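Local coordinates for alkyl hydroperoxide reductase, C subunit (Enterococcus faecalis, PDB 5Y63), which probably reduces hydrogen peroxide and organic hydroperoxides to water and alcohols as a thiol-dependent 2-Cys peroxiredoxin, protecting the cell from oxidative stress, at residues Y50-F54 with V82-S86; D64-H68 with A156-V160. All coordinates share one frame. Residue numbers count along the deposited sequence, not the author numbering.

Both contacts belong to the thioredoxin-like fold of one peroxiredoxin chain, with centres about 19 Å apart and nearest atoms about 9 Å apart, so they do not touch. Their segments alternate along the chain. Contact 1 is wholly buried and joins the loop after strand 44-49 to the parallel neighbouring strand 77-83 and the loop that follows; contact 2, only partly buried, packs helix 58-67 against helix 156-171 over strand 44-49. Helix 58-67 ties the two together: it starts at C58, the predicted peroxidatic cysteine, beside Y50 and P51, and its last turn, D64-E67, followed by H68, forms one side of contact 2. Contact 1 is largely polar, with two direct hydrogen bonds, whereas contact 2 is van der Waals packing plus a water bridge at its exposed edge.

Contact 1: residues Y50-F54 with V82-S86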
ATOM      1  N   TYR A  50      19.908  21.913  29.201  1.00 45.39           N
ATOM      2  CA  TYR A  50      20.654  23.115  28.819  1.00 46.02           C
ATOM      3  C   TYR A  50      21.538  22.827  27.595  1.00 46.75           C
ATOM      4  O   TYR A  50      21.950  21.685  27.391  1.00 45.93           O
ATOM      5  CB  TYR A  50      21.491  23.630  30.000  1.00 46.26           C
ATOM      6  CG  TYR A  50      22.609  22.701  30.404  1.00 45.56           C
ATOM      7  CD1 TYR A  50      22.363  21.594  31.204  1.00 45.11           C
ATOM      8  CD2 TYR A  50      23.913  22.925  29.977  1.00 45.86           C
ATOM      9  CE1 TYR A  50      23.381  20.734  31.566  1.00 45.31           C
ATOM     10  CE2 TYR A  50      24.939  22.072  30.332  1.00 45.79           C
ATOM     11  CZ  TYR A  50      24.670  20.977  31.130  1.00 45.40           C
ATOM     12  OH  TYR A  50      25.685  20.123  31.487  1.00 45.42           O
ATOM     13  N   PRO A  51      21.833  23.861  26.783  1.00 48.73           N
ATOM     14  CA  PRO A  51      22.468  23.646  25.474  1.00 50.21           C
ATOM     15  C   PRO A  51      23.872  23.042  25.479  1.00 51.69           C
ATOM     16  O   PRO A  51      24.087  22.015  24.836  1.00 52.39           O
ATOM     17  CB  PRO A  51      22.497  25.052  24.855  1.00 50.38           C
ATOM     18  CG  PRO A  51      21.461  25.823  25.594  1.00 49.98           C
ATOM     19  CD  PRO A  51      21.496  25.281  26.987  1.00 49.43           C
ATOM     20  N   ALA A  52      24.819  23.667  26.174  1.00 53.31           N
ATOM     21  CA  ALA A  52      26.224  23.273  26.040  1.00 55.17           C
ATOM     22  C   ALA A  52      27.078  23.539  27.275  1.00 56.66           C
ATOM     23  O   ALA A  52      26.897  24.539  27.970  1.00 58.23           O
ATOM     24  CB  ALA A  52      26.837  23.971  24.833  1.00 55.38           C
ATOM     25  N   ASP A  53      28.019  22.632  27.531  1.00 57.82           N
ATOM     26  CA  ASP A  53      29.052  22.849  28.537  1.00 59.07           C
ATOM     27  C   ASP A  53      30.062  23.869  28.021  1.00 61.99           C
ATOM     28  O   ASP A  53      30.097  24.184  26.832  1.00 62.38           O
ATOM     29  CB  ASP A  53      29.766  21.539  28.882  1.00 58.30           C
ATOM     30  CG  ASP A  53      28.883  20.573  29.643  1.00 56.79           C
ATOM     31  OD1 ASP A  53      27.647  20.663  29.520  1.00 56.69           O
ATOM     32  OD2 ASP A  53      29.424  19.720  30.372  1.00 56.06           O
ATOM     33  N   PHE A  54      30.899  24.354  28.929  1.00 65.74           N
ATOM     34  CA  PHE A  54      31.834  25.446  28.659  1.00 69.20           C
ATOM     35  C   PHE A  54      31.173  26.583  27.880  1.00 71.16           C
ATOM     36  O   PHE A  54      31.678  27.036  26.853  1.00 71.57           O
ATOM     37  CB  PHE A  54      33.076  24.908  27.944  1.00 69.88           C
ATOM     38  CG  PHE A  54      33.897  23.986  28.796  1.00 70.14           C
ATOM     39  CD1 PHE A  54      33.557  22.646  28.921  1.00 69.97           C
ATOM     40  CD2 PHE A  54      34.998  24.461  29.493  1.00 71.18           C
ATOM     41  CE1 PHE A  54      34.307  21.795  29.716  1.00 70.39           C
ATOM     42  CE2 PHE A  54      35.753  23.616  30.288  1.00 71.63           C
ATOM     43  CZ  PHE A  54      35.409  22.281  30.399  1.00 70.88           C
ATOM     44  N   VAL A  82      20.564  18.018  32.326  1.00 46.91           N
ATOM     45  CA  VAL A  82      20.754  17.221  31.123  1.00 46.09           C
ATOM     46  C   VAL A  82      21.353  18.067  30.004  1.00 45.70           C
ATOM     47  O   VAL A  82      20.936  19.199  29.764  1.00 45.35           O
ATOM     48  CB  VAL A  82      19.425  16.606  30.634  1.00 45.88           C
ATOM     49  CG1 VAL A  82      19.692  15.472  29.653  1.00 45.93           C
ATOM     50  CG2 VAL A  82      18.598  16.100  31.807  1.00 46.21           C
ATOM     51  N   SER A  83      22.340  17.495  29.326  1.00 45.78           N
ATOM     52  CA  SER A  83      22.959  18.111  28.162  1.00 45.89           C
ATOM     53  C   SER A  83      23.359  17.006  27.190  1.00 46.26           C
ATOM     54  O   SER A  83      23.464  15.841  27.576  1.00 46.46           O
ATOM     55  CB  SER A  83      24.171  18.944  28.594  1.00 46.44           C
ATOM     56  OG  SER A  83      25.150  19.048  27.575  1.00 46.88           O
ATOM     57  N   GLU A  84      23.582  17.374  25.933  1.00 46.75           N
ATOM     58  CA  GLU A  84      24.020  16.416  24.925  1.00 47.42           C
ATOM     59  C   GLU A  84      25.526  16.144  25.013  1.00 48.88           C
ATOM     60  O   GLU A  84      26.085  15.449  24.166  1.00 48.91           O
ATOM     61  CB  GLU A  84      23.644  16.904  23.522  1.00 47.44           C
ATOM     62  CG  GLU A  84      22.152  17.128  23.324  1.00 47.26           C
ATOM     63  CD  GLU A  84      21.336  15.861  23.485  1.00 47.13           C
ATOM     64  OE1 GLU A  84      21.305  15.050  22.538  1.00 48.09           O
ATOM     65  OE2 GLU A  84      20.718  15.679  24.555  1.00 46.43           O
ATOM     66  N   ASP A  85      26.174  16.697  26.036  1.00 50.79           N
ATOM     67  CA  ASP A  85      27.583  16.434  26.307  1.00 52.91           C
ATOM     68  C   ASP A  85      27.754  15.116  27.051  1.00 53.40           C
ATOM     69  O   ASP A  85      26.831  14.641  27.716  1.00 52.31           O
ATOM     70  CB  ASP A  85      28.184  17.581  27.126  1.00 53.42           C
ATOM     71  CG  ASP A  85      28.225  18.884  26.353  1.00 53.79           C
ATOM     72  OD1 ASP A  85      29.017  18.970  25.391  1.00 54.65           O
ATOM     73  OD2 ASP A  85      27.470  19.817  26.703  1.00 53.36           O
ATOM     74  N   SER A  86      28.943  14.531  26.936  1.00 54.94           N
ATOM     75  CA  SER A  86      29.251  13.281  27.621  1.00 56.21           C
ATOM     76  C   SER A  86      29.561  13.535  29.087  1.00 57.70           C
ATOM     77  O   SER A  86      29.835  14.668  29.492  1.00 58.41           O
ATOM     78  CB  SER A  86      30.433  12.567  26.960  1.00 56.26           C
ATOM     79  OG  SER A  86      31.654  13.225  27.244  1.00 55.75           O
TER
HETATM   80  O   HOH W   1      22.251  19.958  25.057  1.00 38.26           O
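In this thioredoxin-like fold, the loop leaving strand 44-49 runs beside strand 77-83 and the loop that follows, their touching parts 33° apart in direction. Y50 N donates to V82 O at 3.0 Å (N-H...O angle 148°), beside the parallel pairing of 44-49 with 77-83. Its p rotamer (chi1 67°) lays the Y50 ring over S83, whose CB sits 3.6 Å from the ring centroid and 26° off the normal, a CH-pi contact. The CA-to-CB bond of P51 points away from 82-86, and its ring packs on C58, the predicted peroxidatic cysteine, while P51 O accepts from a water that in turn accepts from E84 N. A52 contributes backbone, its CA 3.7 Å from D85 OD2, and its methyl packs on Y88 of a second subunit. D53 closes the contact: its N donates to D85 OD2 at 3.0 Å (153°), Y50 OH donates to D53 OD1 at 2.8 Å, and D53 OD2 is hydrogen-bonded to H90 ND1. On the partner segment, D85 N donates to S83 OG at 3.0 Å, an ST turn. Those donors offset the like charges where D53 OD1 lies 2.9 Å from D85 OD2, two acceptors not hydrogen-bonded to each other.

Contact 2: residues D64-H68 with A156-V160; sequences DMQEH and AEELV
Residues 64-67 are the last helical residues of helix 58-67, and H68 (phi/psi -96/8) leaves it at the N-cap position of the next helix; 156-160 is the first turn of helix 156-171, with V160 N donating a hydrogen bond to A156 O at 2.9 Å. This is helix-helix packing on one face of the thioredoxin-like sheet, closest in backbone at M65-A156 (CA-CA 5.7 Å). The small A156 permits that approach: its CB lies 3.6 Å from D64 O and 4.1 Å from M65 SD. M65, mmm, brings SD within 3.9 Å of L159 CD2 (L159 tp); both side chains also rest on I46 and F48 of strand 44-49. H68, chi1 m and chi2 80°, lies against the A156-V160 turn: H68 CB meets V160 CG2 at 4.0 Å, and E157 N lies over one ring face. H68 ND1 donates to D64 O at 2.7 Å (165°), fixing the imidazole against its own helix. At the exposed edge, a water joins the segments, 2.7 Å from H68 NE2 and donating to E157 OE2 at 2.9 Å.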
ATOM      1  N   ASP A  64      22.302  28.789  39.888  1.00 69.66           N
ATOM      2  CA  ASP A  64      21.084  29.208  40.586  1.00 70.37           C
ATOM      3  C   ASP A  64      20.213  28.015  40.981  1.00 68.21           C
ATOM      4  O   ASP A  64      19.477  28.085  41.964  1.00 68.41           O
ATOM      5  CB  ASP A  64      20.278  30.208  39.744  1.00 71.72           C
ATOM      6  CG  ASP A  64      20.828  31.629  39.836  1.00 74.86           C
ATOM      7  OD1 ASP A  64      21.111  32.096  40.963  1.00 76.95           O
ATOM      8  OD2 ASP A  64      20.967  32.284  38.782  1.00 76.24           O
ATOM      9  N   MET A  65      20.288  26.929  40.215  1.00 66.27           N
ATOM     10  CA  MET A  65      19.623  25.681  40.595  1.00 65.02           C
ATOM     11  C   MET A  65      20.311  25.031  41.794  1.00 66.45           C
ATOM     12  O   MET A  65      19.661  24.352  42.589  1.00 67.28           O
ATOM     13  CB  MET A  65      19.577  24.697  39.420  1.00 62.75           C
ATOM     14  CG  MET A  65      18.497  25.007  38.398  1.00 60.64           C
ATOM     15  SD  MET A  65      16.831  24.818  39.066  1.00 58.88           S
ATOM     16  CE  MET A  65      16.661  23.038  39.123  1.00 58.48           C
ATOM     17  N   GLN A  66      21.619  25.237  41.923  1.00 67.92           N
ATOM     18  CA  GLN A  66      22.367  24.729  43.072  1.00 69.77           C
ATOM     19  C   GLN A  66      21.968  25.441  44.366  1.00 71.13           C
ATOM     20  O   GLN A  66      21.815  24.796  45.403  1.00 73.08           O
ATOM     21  CB  GLN A  66      23.880  24.854  42.838  1.00 70.10           C
ATOM     22  CG  GLN A  66      24.747  24.408  44.012  1.00 71.21           C
ATOM     23  CD  GLN A  66      24.361  23.040  44.551  1.00 71.04           C
ATOM     24  OE1 GLN A  66      24.101  22.111  43.786  1.00 70.69           O
ATOM     25  NE2 GLN A  66      24.326  22.908  45.872  1.00 72.42           N
ATOM     26  N   GLU A  67      21.797  26.760  44.302  1.00 71.51           N
ATOM     27  CA  GLU A  67      21.368  27.541  45.466  1.00 72.23           C
ATOM     28  C   GLU A  67      20.042  27.043  46.043  1.00 70.24           C
ATOM     29  O   GLU A  67      19.862  27.025  47.260  1.00 71.96           O
ATOM     30  CB  GLU A  67      21.240  29.023  45.107  1.00 74.43           C
ATOM     31  CG  GLU A  67      22.568  29.719  44.864  1.00 77.18           C
ATOM     32  CD  GLU A  67      22.396  31.175  44.479  1.00 80.12           C
ATOM     33  OE1 GLU A  67      21.653  31.896  45.181  1.00 81.92           O
ATOM     34  OE2 GLU A  67      23.009  31.600  43.475  1.00 82.02           O
ATOM     35  N   HIS A  68      19.126  26.633  45.169  1.00 67.01           N
ATOM     36  CA  HIS A  68      17.809  26.157  45.588  1.00 65.80           C
ATOM     37  C   HIS A  68      17.741  24.633  45.696  1.00 65.51           C
ATOM     38  O   HIS A  68      16.662  24.076  45.900  1.00 64.62           O
ATOM     39  CB  HIS A  68      16.739  26.646  44.609  1.00 64.13           C
ATOM     40  CG  HIS A  68      16.692  28.134  44.459  1.00 63.91           C
ATOM     41  ND1 HIS A  68      17.570  28.830  43.656  1.00 63.84           N
ATOM     42  CD2 HIS A  68      15.867  29.059  45.004  1.00 64.32           C
ATOM     43  CE1 HIS A  68      17.291  30.120  43.716  1.00 64.18           C
ATOM     44  NE2 HIS A  68      16.262  30.285  44.526  1.00 64.82           N
ATOM     45  N   ALA A 156      15.110  30.057  38.612  1.00 62.91           N
ATOM     46  CA  ALA A 156      15.042  28.915  39.525  1.00 62.81           C
ATOM     47  C   ALA A 156      13.908  29.029  40.544  1.00 63.85           C
ATOM     48  O   ALA A 156      13.300  28.024  40.904  1.00 64.95           O
ATOM     49  CB  ALA A 156      16.370  28.742  40.243  1.00 63.17           C
ATOM     50  N   GLU A 157      13.630  30.246  41.005  1.00 65.05           N
ATOM     51  CA  GLU A 157      12.578  30.479  41.999  1.00 65.85           C
ATOM     52  C   GLU A 157      11.206  30.069  41.473  1.00 64.60           C
ATOM     53  O   GLU A 157      10.445  29.393  42.167  1.00 63.77           O
ATOM     54  CB  GLU A 157      12.551  31.952  42.420  1.00 68.00           C
ATOM     55  CG  GLU A 157      13.763  32.384  43.232  1.00 69.92           C
ATOM     56  CD  GLU A 157      13.704  33.841  43.657  1.00 72.35           C
ATOM     57  OE1 GLU A 157      12.840  34.589  43.148  1.00 73.65           O
ATOM     58  OE2 GLU A 157      14.529  34.243  44.504  1.00 73.10           O
ATOM     59  N   GLU A 158      10.899  30.482  40.247  1.00 64.20           N
ATOM     60  CA  GLU A 158       9.650  30.104  39.590  1.00 63.08           C
ATOM     61  C   GLU A 158       9.556  28.588  39.430  1.00 62.15           C
ATOM     62  O   GLU A 158       8.493  28.000  39.636  1.00 61.75           O
ATOM     63  CB  GLU A 158       9.540  30.791  38.224  1.00 62.67           C
ATOM     64  CG  GLU A 158       8.341  30.374  37.377  1.00 62.43           C
ATOM     65  CD  GLU A 158       6.999  30.707  38.007  1.00 62.91           C
ATOM     66  OE1 GLU A 158       6.947  31.513  38.961  1.00 64.02           O
ATOM     67  OE2 GLU A 158       5.981  30.157  37.540  1.00 63.04           O
ATOM     68  N   LEU A 159      10.674  27.964  39.068  1.00 61.75           N
ATOM     69  CA  LEU A 159      10.733  26.515  38.885  1.00 61.27           C
ATOM     70  C   LEU A 159      10.523  25.754  40.197  1.00 60.97           C
ATOM     71  O   LEU A 159      10.016  24.632  40.191  1.00 60.58           O
ATOM     72  CB  LEU A 159      12.068  26.118  38.248  1.00 62.09           C
ATOM     73  CG  LEU A 159      12.228  24.669  37.777  1.00 62.86           C
ATOM     74  CD1 LEU A 159      11.039  24.199  36.950  1.00 62.62           C
ATOM     75  CD2 LEU A 159      13.515  24.531  36.980  1.00 63.06           C
ATOM     76  N   VAL A 160      10.914  26.360  41.314  1.00 61.15           N
ATOM     77  CA  VAL A 160      10.617  25.806  42.634  1.00 61.15           C
ATOM     78  C   VAL A 160       9.143  26.015  42.980  1.00 61.72           C
ATOM     79  O   VAL A 160       8.508  25.128  43.548  1.00 62.66           O
ATOM     80  CB  VAL A 160      11.509  26.422  43.732  1.00 61.24           C
ATOM     81  CG1 VAL A 160      11.071  25.956  45.115  1.00 61.75           C
ATOM     82  CG2 VAL A 160      12.968  26.055  43.502  1.00 61.03           C
TER
HETATM   83  O   HOH W   2      16.874  32.725  45.447  1.00 60.19           O